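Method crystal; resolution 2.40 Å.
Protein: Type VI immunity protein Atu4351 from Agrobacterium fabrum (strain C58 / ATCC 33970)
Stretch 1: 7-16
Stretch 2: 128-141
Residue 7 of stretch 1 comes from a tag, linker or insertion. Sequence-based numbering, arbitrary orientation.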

# COMPACT_ATOMS: atom_id res chain seq x y z
N MSE A 7 6.37 -4.30 19.58
CA MSE A 7 5.57 -3.38 18.79
C MSE A 7 4.51 -4.07 17.97
O MSE A 7 3.53 -3.46 17.57
CB MSE A 7 6.45 -2.55 17.85
CG MSE A 7 5.68 -1.52 17.05
SE MSE A 7 4.89 -0.09 18.12
CE MSE A 7 6.37 1.07 18.62
N TYR A 8 4.72 -5.36 17.70
CA TYR A 8 3.85 -6.08 16.78
C TYR A 8 3.09 -7.19 17.48
O TYR A 8 2.44 -8.01 16.81
CB TYR A 8 4.69 -6.56 15.59
CG TYR A 8 5.07 -5.33 14.80
CD1 TYR A 8 6.19 -4.59 15.12
CD2 TYR A 8 4.24 -4.86 13.79
CE1 TYR A 8 6.50 -3.41 14.44
CE2 TYR A 8 4.55 -3.70 13.10
CZ TYR A 8 5.67 -2.97 13.43
OH TYR A 8 5.97 -1.81 12.75
N GLU A 9 3.12 -7.20 18.83
CA GLU A 9 2.35 -8.15 19.64
C GLU A 9 0.89 -8.20 19.21
O GLU A 9 0.34 -9.27 18.96
CB GLU A 9 2.42 -7.74 21.12
CG GLU A 9 3.76 -8.00 21.82
CD GLU A 9 4.65 -6.77 21.88
OE1 GLU A 9 4.47 -5.84 21.05
OE2 GLU A 9 5.53 -6.73 22.77
N ASN A 10 0.26 -7.02 19.12
CA ASN A 10 -1.16 -6.95 18.81
C ASN A 10 -1.44 -7.42 17.39
O ASN A 10 -2.37 -8.21 17.17
CB ASN A 10 -1.64 -5.51 19.03
CG ASN A 10 -3.13 -5.37 18.87
OD1 ASN A 10 -3.62 -4.70 17.96
ND2 ASN A 10 -3.87 -6.03 19.76
N ALA A 11 -0.65 -6.96 16.41
CA ALA A 11 -0.89 -7.42 15.05
C ALA A 11 -0.74 -8.93 14.97
O ALA A 11 -1.55 -9.61 14.31
CB ALA A 11 0.08 -6.73 14.07
N LEU A 12 0.27 -9.49 15.64
CA LEU A 12 0.49 -10.93 15.57
C LEU A 12 -0.65 -11.69 16.25
O LEU A 12 -1.12 -12.71 15.73
CB LEU A 12 1.83 -11.29 16.21
CG LEU A 12 3.02 -11.02 15.30
CD1 LEU A 12 4.31 -11.05 16.11
CD2 LEU A 12 3.04 -12.03 14.14
N LYS A 13 -1.13 -11.18 17.39
CA LYS A 13 -2.31 -11.73 18.04
C LYS A 13 -3.48 -11.81 17.07
O LYS A 13 -4.09 -12.87 16.89
CB LYS A 13 -2.66 -10.89 19.26
CG LYS A 13 -3.79 -11.46 20.12
CD LYS A 13 -4.08 -10.51 21.27
CE LYS A 13 -5.07 -11.11 22.25
NZ LYS A 13 -6.39 -11.29 21.61
N ARG A 14 -3.77 -10.70 16.37
CA ARG A 14 -4.94 -10.67 15.51
C ARG A 14 -4.73 -11.39 14.18
O ARG A 14 -5.70 -11.94 13.64
CB ARG A 14 -5.36 -9.22 15.27
CG ARG A 14 -5.64 -8.50 16.60
CD ARG A 14 -5.71 -7.00 16.47
NE ARG A 14 -6.51 -6.59 15.32
CZ ARG A 14 -6.55 -5.35 14.86
NH1 ARG A 14 -5.84 -4.40 15.46
NH2 ARG A 14 -7.30 -5.05 13.80
N PHE A 15 -3.51 -11.43 13.63
CA PHE A 15 -3.37 -11.95 12.27
C PHE A 15 -2.57 -13.24 12.17
O PHE A 15 -2.56 -13.87 11.10
CB PHE A 15 -2.75 -10.86 11.37
CG PHE A 15 -3.51 -9.53 11.40
CD1 PHE A 15 -4.91 -9.51 11.29
CD2 PHE A 15 -2.84 -8.32 11.55
CE1 PHE A 15 -5.62 -8.30 11.31
CE2 PHE A 15 -3.54 -7.09 11.56
CZ PHE A 15 -4.93 -7.08 11.45
N GLY A 16 -1.93 -13.69 13.26
CA GLY A 16 -1.09 -14.86 13.20
C GLY A 16 0.22 -14.58 12.47
O GLY A 16 0.62 -13.44 12.26
N SER A 128 7.34 7.79 15.37
CA SER A 128 7.53 7.02 14.14
C SER A 128 7.25 5.53 14.34
O SER A 128 6.40 4.96 13.66
CB SER A 128 8.95 7.22 13.61
OG SER A 128 9.12 8.55 13.16
N ASP A 129 7.99 4.88 15.26
CA ASP A 129 7.78 3.46 15.53
C ASP A 129 6.31 3.15 15.82
O ASP A 129 5.74 2.20 15.26
CB ASP A 129 8.65 3.02 16.71
CG ASP A 129 10.10 2.99 16.36
OD1 ASP A 129 10.75 4.05 16.46
OD2 ASP A 129 10.59 1.92 15.95
N ILE A 130 5.68 3.95 16.67
CA ILE A 130 4.27 3.77 17.01
C ILE A 130 3.38 4.01 15.80
O ILE A 130 2.40 3.29 15.58
CB ILE A 130 3.92 4.71 18.18
CG1 ILE A 130 4.64 4.26 19.46
CG2 ILE A 130 2.41 4.81 18.38
CD1 ILE A 130 4.69 5.34 20.54
N ASN A 131 3.71 5.02 14.99
CA ASN A 131 2.93 5.36 13.81
C ASN A 131 2.89 4.20 12.82
O ASN A 131 1.82 3.82 12.34
CB ASN A 131 3.51 6.62 13.13
CG ASN A 131 2.70 7.07 11.91
OD1 ASN A 131 3.00 6.70 10.77
ND2 ASN A 131 1.69 7.89 12.15
N LEU A 132 4.05 3.64 12.50
CA LEU A 132 4.07 2.48 11.62
C LEU A 132 3.38 1.30 12.27
O LEU A 132 2.71 0.52 11.59
CB LEU A 132 5.51 2.13 11.24
CG LEU A 132 5.67 1.07 10.15
CD1 LEU A 132 4.58 1.18 9.05
CD2 LEU A 132 7.06 1.19 9.55
N GLY A 133 3.53 1.15 13.60
CA GLY A 133 2.87 0.06 14.29
C GLY A 133 1.36 0.17 14.23
O GLY A 133 0.66 -0.84 14.09
N ILE A 134 0.84 1.39 14.33
CA ILE A 134 -0.60 1.56 14.20
C ILE A 134 -1.05 1.20 12.79
O ILE A 134 -2.05 0.49 12.61
CB ILE A 134 -0.99 3.00 14.59
CG1 ILE A 134 -0.85 3.17 16.11
CG2 ILE A 134 -2.43 3.31 14.12
CD1 ILE A 134 -0.91 4.59 16.58
N ALA A 135 -0.30 1.64 11.77
CA ALA A 135 -0.69 1.34 10.40
C ALA A 135 -0.75 -0.17 10.17
O ALA A 135 -1.67 -0.66 9.52
CB ALA A 135 0.27 2.00 9.40
N VAL A 136 0.21 -0.92 10.73
CA VAL A 136 0.25 -2.36 10.48
C VAL A 136 -0.91 -3.07 11.18
O VAL A 136 -1.50 -4.01 10.64
CB VAL A 136 1.62 -2.94 10.89
CG1 VAL A 136 1.62 -4.46 10.80
CG2 VAL A 136 2.71 -2.36 10.00
N GLU A 137 -1.27 -2.61 12.39
CA GLU A 137 -2.44 -3.16 13.08
C GLU A 137 -3.72 -2.93 12.29
O GLU A 137 -4.67 -3.71 12.41
CB GLU A 137 -2.57 -2.52 14.47
CG GLU A 137 -1.70 -3.16 15.57
CD GLU A 137 -1.40 -2.21 16.74
OE1 GLU A 137 -2.17 -1.25 16.96
OE2 GLU A 137 -0.38 -2.41 17.43
N GLY A 138 -3.77 -1.88 11.47
CA GLY A 138 -5.00 -1.53 10.79
C GLY A 138 -5.28 -2.18 9.44
O GLY A 138 -6.31 -1.85 8.84
N ILE A 139 -4.45 -3.10 8.95
CA ILE A 139 -4.54 -3.53 7.55
C ILE A 139 -5.81 -4.34 7.27
O ILE A 139 -6.05 -4.75 6.13
CB ILE A 139 -3.29 -4.32 7.12
CG1 ILE A 139 -3.01 -5.54 8.01
CG2 ILE A 139 -2.08 -3.41 7.11
CD1 ILE A 139 -3.87 -6.77 7.73
N ASP A 140 -6.62 -4.58 8.30
CA ASP A 140 -7.88 -5.29 8.09
C ASP A 140 -9.09 -4.35 7.95
O ASP A 140 -10.21 -4.84 7.77
CB ASP A 140 -8.13 -6.30 9.22
CG ASP A 140 -8.28 -5.63 10.59
OD1 ASP A 140 -7.80 -4.49 10.79
OD2 ASP A 140 -8.89 -6.28 11.47
N ALA A 141 -8.89 -3.04 8.02
CA ALA A 141 -10.00 -2.11 7.85
C ALA A 141 -10.70 -2.34 6.51
O ALA A 141 -10.10 -2.79 5.53
CB ALA A 141 -9.51 -0.66 7.93
O HOH W 1 0.81 -4.68 16.93
O HOH W 2 1.78 -1.36 17.59
O HOH W 3 7.15 0.16 13.90

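At the centre of this contact two nearly parallel helices, 9-15 and 128-137, run with their axes 9.3 Å apart at an angle of 8°, and small residues, Ala 11 and Gly 133, lie in it. The backbones come close at Ala 11 and Glu 137, whose CA atoms are 4.9 Å apart. Val 136 points its CB toward the first helix and serves two partners: its CB meets the edge of the Tyr 8 ring, 3.7 Å from CE2, and its CG1 lies 4.3 Å from Ala 11 CB. One helical turn earlier, Gly 133 leaves space for residue 7, a selenomethionine contributed by the expression tag. A CB on this glycine would point toward the first stretch and fall 2.8 Å from Met 7 SE, a clash. The selenomethionine side chain runs on past Gly 133, and its CE packs 3.7 Å from Ile 130 CG1.

At the C-terminal end, Phe 15 is held on face and edge. Ile 139 CD1 sits over one face, 4.0 Å from the ring centroid, in a CH-pi contact, while the ring's edge meets backbone oxygen, with CZ 3.5 Å from Glu 137 O.

Polar groups are joined largely through water. Tyr 8 OH (2.6 Å) and Asp 129 O (2.8 Å) share water 3. Glu 137 lays its CG 4.0 Å from Ala 11 N, and its OE2 accepts from water 1 at 2.6 Å; that water also donates to Met 7 O and accepts from Ala 11 N at 2.8 Å, so water 1 links the carboxylate to the start of the first helix, with no direct hydrogen bond between them.

The one direct hydrogen bond across the contact lies at its edge, where Arg 14 NH2 meets Asp 140 OD2 at 3.1 Å. It is weak, with an angle of 144°, but belongs to a salt bridge. Arg 14 NH1 also donates weakly to Asn 10 OD1, 3.4 Å away within its own helix.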